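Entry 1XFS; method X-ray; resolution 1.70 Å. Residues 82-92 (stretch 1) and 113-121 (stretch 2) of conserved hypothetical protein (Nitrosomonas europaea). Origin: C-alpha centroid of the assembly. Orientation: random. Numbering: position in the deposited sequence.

Stretch 1 (82-92) DEKRLIWTSAL
Stretch 2, residues 113-121: VMTAVIELQ

How do the two backbones meet? Strand 85-89 runs antiparallel to the strand that ends stretch 2, the directions 172° apart and the axes 4.7 Å apart at closest. Both are extended, with phi between -104° and -146° and psi between 121° and 157°. Leu86 faces Ile118 (CA to CA 5.1 Å) and Trp88 faces Ala116 (CA to CA 5.5 Å) as hydrogen-bonded pairs: Leu86 N to Ile118 O 2.9 Å, Ile118 N to Leu86 O 2.8 Å, Trp88 N to Ala116 O 3.1 Å, Ala116 N to Trp88 O 2.8 Å. Leu120 N continues the ladder to Lys84 O at 2.8 Å. Between these lie the non-hydrogen-bonded pairs Arg85-Glu119 and Ile87-Val117, with CA atoms 4.6 and 4.5 Å apart; a third such pair, Thr89-Thr115 (CA to CA 4.1 Å), follows Trp88-Ala116.

What fills the face carrying Leu86, Trp88, Ala116 and Ile118? Trp88 takes chi1 64° (p) and chi2 85°, which brings its ring end nearer the other strand. Ala116 CB sits over one ring face, 3.8 Å from the centroid of the five-membered ring of Trp88 in a CH-pi contact; its lone methyl fits closely, with Trp88 CE2 to Ala116 CB at 3.5 Å. The indole reaches on to Ile118, whose chi1 and chi2 are both m (-57°, -55°), and Trp88 CH2 meets Ile118 CG1 at 3.5 Å. Leu86 (t, p) is buried beside them, its CB 4.3 Å from Ile118 CB.

How does the other face combine charge and grease? Arg85 extends through chi1 and chi2 (both t), then bends at chi3 (-66°). Glu119 leaves at chi1 -66° and is extended beyond, so its end comes nearer and OE1 lies at the guanidinium edge. The resulting salt bridge includes a weak hydrogen bond, Arg85 NE to Glu119 OE1, 3.4 Å. Next along, Ile87 (m, t) brings CG1 to 3.9 Å from Val117 CG2 (Val117 chi1 t), while Ile87 CG2 packs 3.7 Å from Thr115 CG2.

What closes the far end? Thr89 (chi1 t) and Thr115 (chi1 m) bring their OG1 atoms to 2.8 Å, a polar contact within a buried pair, and Thr89 OG1 also accepts from Ala91 N at 3.1 Å. Ser90, its CB directed toward stretch 2, uses chi1 p to place OG where Met114 N, of a selenomethionine, donates to it at 2.9 Å; Ser90 N returns a bond to Met114 O at 2.9 Å. Ala91 CB then rests 3.7 Å from Val113 CG1. Altogether 761 Å² is buried.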

# COMPACT_ATOMS: atom_id res chain seq x y z
N ASP A 82 13.94 -4.93 8.67
CA ASP A 82 15.00 -4.36 9.49
C ASP A 82 16.39 -4.24 8.85
O ASP A 82 16.95 -5.21 8.34
CB ASP A 82 15.08 -5.12 10.82
CG ASP A 82 13.87 -4.85 11.73
OD1 ASP A 82 13.07 -3.95 11.41
OD2 ASP A 82 13.73 -5.54 12.76
N GLU A 83 16.91 -3.01 8.87
CA GLU A 83 18.21 -2.65 8.34
C GLU A 83 18.44 -3.06 6.90
O GLU A 83 19.57 -3.19 6.44
CB GLU A 83 19.31 -3.21 9.26
CG GLU A 83 19.17 -2.69 10.69
CD GLU A 83 20.22 -3.21 11.65
OE1 GLU A 83 20.04 -3.03 12.87
OE2 GLU A 83 21.22 -3.80 11.19
N LYS A 84 17.34 -3.22 6.16
CA LYS A 84 17.44 -3.65 4.77
C LYS A 84 16.54 -2.88 3.82
O LYS A 84 17.02 -2.30 2.84
CB LYS A 84 17.10 -5.15 4.69
CG LYS A 84 16.96 -5.70 3.29
CD LYS A 84 18.25 -5.58 2.50
CE LYS A 84 18.05 -6.09 1.08
NZ LYS A 84 17.54 -7.49 1.05
N ARG A 85 15.25 -2.86 4.10
CA ARG A 85 14.32 -2.17 3.22
C ARG A 85 13.15 -1.52 3.95
O ARG A 85 12.51 -2.13 4.81
CB ARG A 85 13.79 -3.14 2.16
CG ARG A 85 12.97 -2.46 1.07
CD ARG A 85 12.38 -3.44 0.07
NE ARG A 85 13.39 -4.12 -0.73
CZ ARG A 85 13.89 -5.32 -0.46
NH1 ARG A 85 13.47 -5.99 0.61
NH2 ARG A 85 14.80 -5.86 -1.25
N LEU A 86 12.87 -0.27 3.59
CA LEU A 86 11.77 0.48 4.17
C LEU A 86 10.96 1.04 3.02
O LEU A 86 11.50 1.66 2.11
CB LEU A 86 12.29 1.62 5.04
CG LEU A 86 11.23 2.41 5.81
CD1 LEU A 86 10.52 1.48 6.80
CD2 LEU A 86 11.91 3.55 6.55
N ILE A 87 9.66 0.79 3.04
CA ILE A 87 8.78 1.30 2.00
C ILE A 87 7.58 1.96 2.62
O ILE A 87 6.93 1.38 3.49
CB ILE A 87 8.26 0.17 1.07
CG1 ILE A 87 9.43 -0.57 0.40
CG2 ILE A 87 7.32 0.75 0.01
CD1 ILE A 87 9.00 -1.67 -0.58
N TRP A 88 7.30 3.20 2.20
CA TRP A 88 6.12 3.89 2.71
C TRP A 88 5.46 4.59 1.53
O TRP A 88 6.10 4.82 0.50
CB TRP A 88 6.48 4.90 3.81
CG TRP A 88 7.35 6.04 3.38
CD1 TRP A 88 6.95 7.22 2.81
CD2 TRP A 88 8.77 6.12 3.49
NE1 TRP A 88 8.03 8.02 2.56
CE2 TRP A 88 9.16 7.37 2.97
CE3 TRP A 88 9.76 5.26 3.99
CZ2 TRP A 88 10.50 7.78 2.92
CZ3 TRP A 88 11.09 5.66 3.94
CH2 TRP A 88 11.45 6.91 3.41
N THR A 89 4.17 4.88 1.65
CA THR A 89 3.47 5.52 0.56
C THR A 89 2.56 6.63 1.05
O THR A 89 2.10 6.60 2.19
CB THR A 89 2.60 4.49 -0.22
OG1 THR A 89 1.99 5.14 -1.34
CG2 THR A 89 1.50 3.90 0.67
N SER A 90 2.33 7.64 0.21
CA SER A 90 1.43 8.72 0.59
C SER A 90 0.08 8.49 -0.09
O SER A 90 -0.84 9.28 0.06
CB SER A 90 2.02 10.09 0.22
OG SER A 90 2.26 10.22 -1.16
N ALA A 91 -0.03 7.39 -0.84
CA ALA A 91 -1.27 7.05 -1.54
C ALA A 91 -2.23 6.41 -0.55
O ALA A 91 -3.44 6.30 -0.80
CB ALA A 91 -0.99 6.08 -2.68
N LEU A 92 -1.69 5.97 0.59
CA LEU A 92 -2.49 5.35 1.64
C LEU A 92 -2.13 5.98 2.98
O LEU A 92 -1.04 6.52 3.15
CB LEU A 92 -2.19 3.85 1.72
CG LEU A 92 -2.39 2.96 0.49
CD1 LEU A 92 -2.01 1.52 0.84
CD2 LEU A 92 -3.86 3.02 0.05
N VAL A 113 1.70 12.53 -4.92
CA VAL A 113 1.52 11.18 -4.41
C VAL A 113 2.71 10.32 -4.81
O VAL A 113 3.13 10.31 -5.96
CB VAL A 113 0.24 10.52 -5.00
CG1 VAL A 113 0.09 9.12 -4.46
CG2 VAL A 113 -0.98 11.36 -4.67
N MSE A 114 3.27 9.58 -3.85
CA MSE A 114 4.42 8.76 -4.18
C MSE A 114 4.58 7.57 -3.24
O MSE A 114 3.97 7.51 -2.18
CB MSE A 114 5.70 9.59 -4.09
CG MSE A 114 6.02 10.07 -2.67
SE MSE A 114 7.82 10.78 -2.48
CE MSE A 114 7.41 12.62 -2.07
N THR A 115 5.40 6.61 -3.67
CA THR A 115 5.74 5.48 -2.83
C THR A 115 7.25 5.51 -2.84
O THR A 115 7.88 5.55 -3.90
CB THR A 115 5.24 4.13 -3.37
OG1 THR A 115 3.82 4.07 -3.22
CG2 THR A 115 5.87 2.97 -2.57
N ALA A 116 7.83 5.53 -1.65
CA ALA A 116 9.27 5.59 -1.49
C ALA A 116 9.79 4.22 -1.09
O ALA A 116 9.24 3.56 -0.21
CB ALA A 116 9.61 6.61 -0.41
N VAL A 117 10.85 3.79 -1.76
CA VAL A 117 11.47 2.52 -1.45
C VAL A 117 12.90 2.87 -1.08
O VAL A 117 13.63 3.48 -1.87
CB VAL A 117 11.46 1.56 -2.65
CG1 VAL A 117 12.24 0.29 -2.30
CG2 VAL A 117 10.03 1.20 -3.02
N ILE A 118 13.28 2.52 0.14
CA ILE A 118 14.62 2.80 0.63
C ILE A 118 15.33 1.48 0.87
O ILE A 118 14.84 0.65 1.63
CB ILE A 118 14.58 3.58 1.96
CG1 ILE A 118 13.80 4.88 1.80
CG2 ILE A 118 16.00 3.84 2.44
CD1 ILE A 118 14.30 5.77 0.68
N GLU A 119 16.46 1.27 0.21
CA GLU A 119 17.21 0.03 0.39
C GLU A 119 18.58 0.31 0.97
O GLU A 119 19.26 1.24 0.55
CB GLU A 119 17.34 -0.72 -0.93
CG GLU A 119 16.02 -1.22 -1.48
CD GLU A 119 16.18 -2.10 -2.71
OE1 GLU A 119 15.17 -2.65 -3.19
OE2 GLU A 119 17.33 -2.24 -3.18
N LEU A 120 18.99 -0.50 1.95
CA LEU A 120 20.29 -0.32 2.58
C LEU A 120 21.15 -1.55 2.38
O LEU A 120 20.66 -2.68 2.35
CB LEU A 120 20.14 -0.08 4.08
CG LEU A 120 19.29 1.10 4.55
CD1 LEU A 120 19.24 1.10 6.07
CD2 LEU A 120 19.88 2.41 4.03
N GLN A 121 22.45 -1.33 2.26
CA GLN A 121 23.38 -2.43 2.08
C GLN A 121 24.67 -2.07 2.79
O GLN A 121 25.28 -1.05 2.51
CB GLN A 121 23.64 -2.65 0.59
CG GLN A 121 24.55 -3.83 0.26
CD GLN A 121 24.70 -4.04 -1.24
OE1 GLN A 121 23.73 -4.35 -1.93
NE2 GLN A 121 25.92 -3.87 -1.74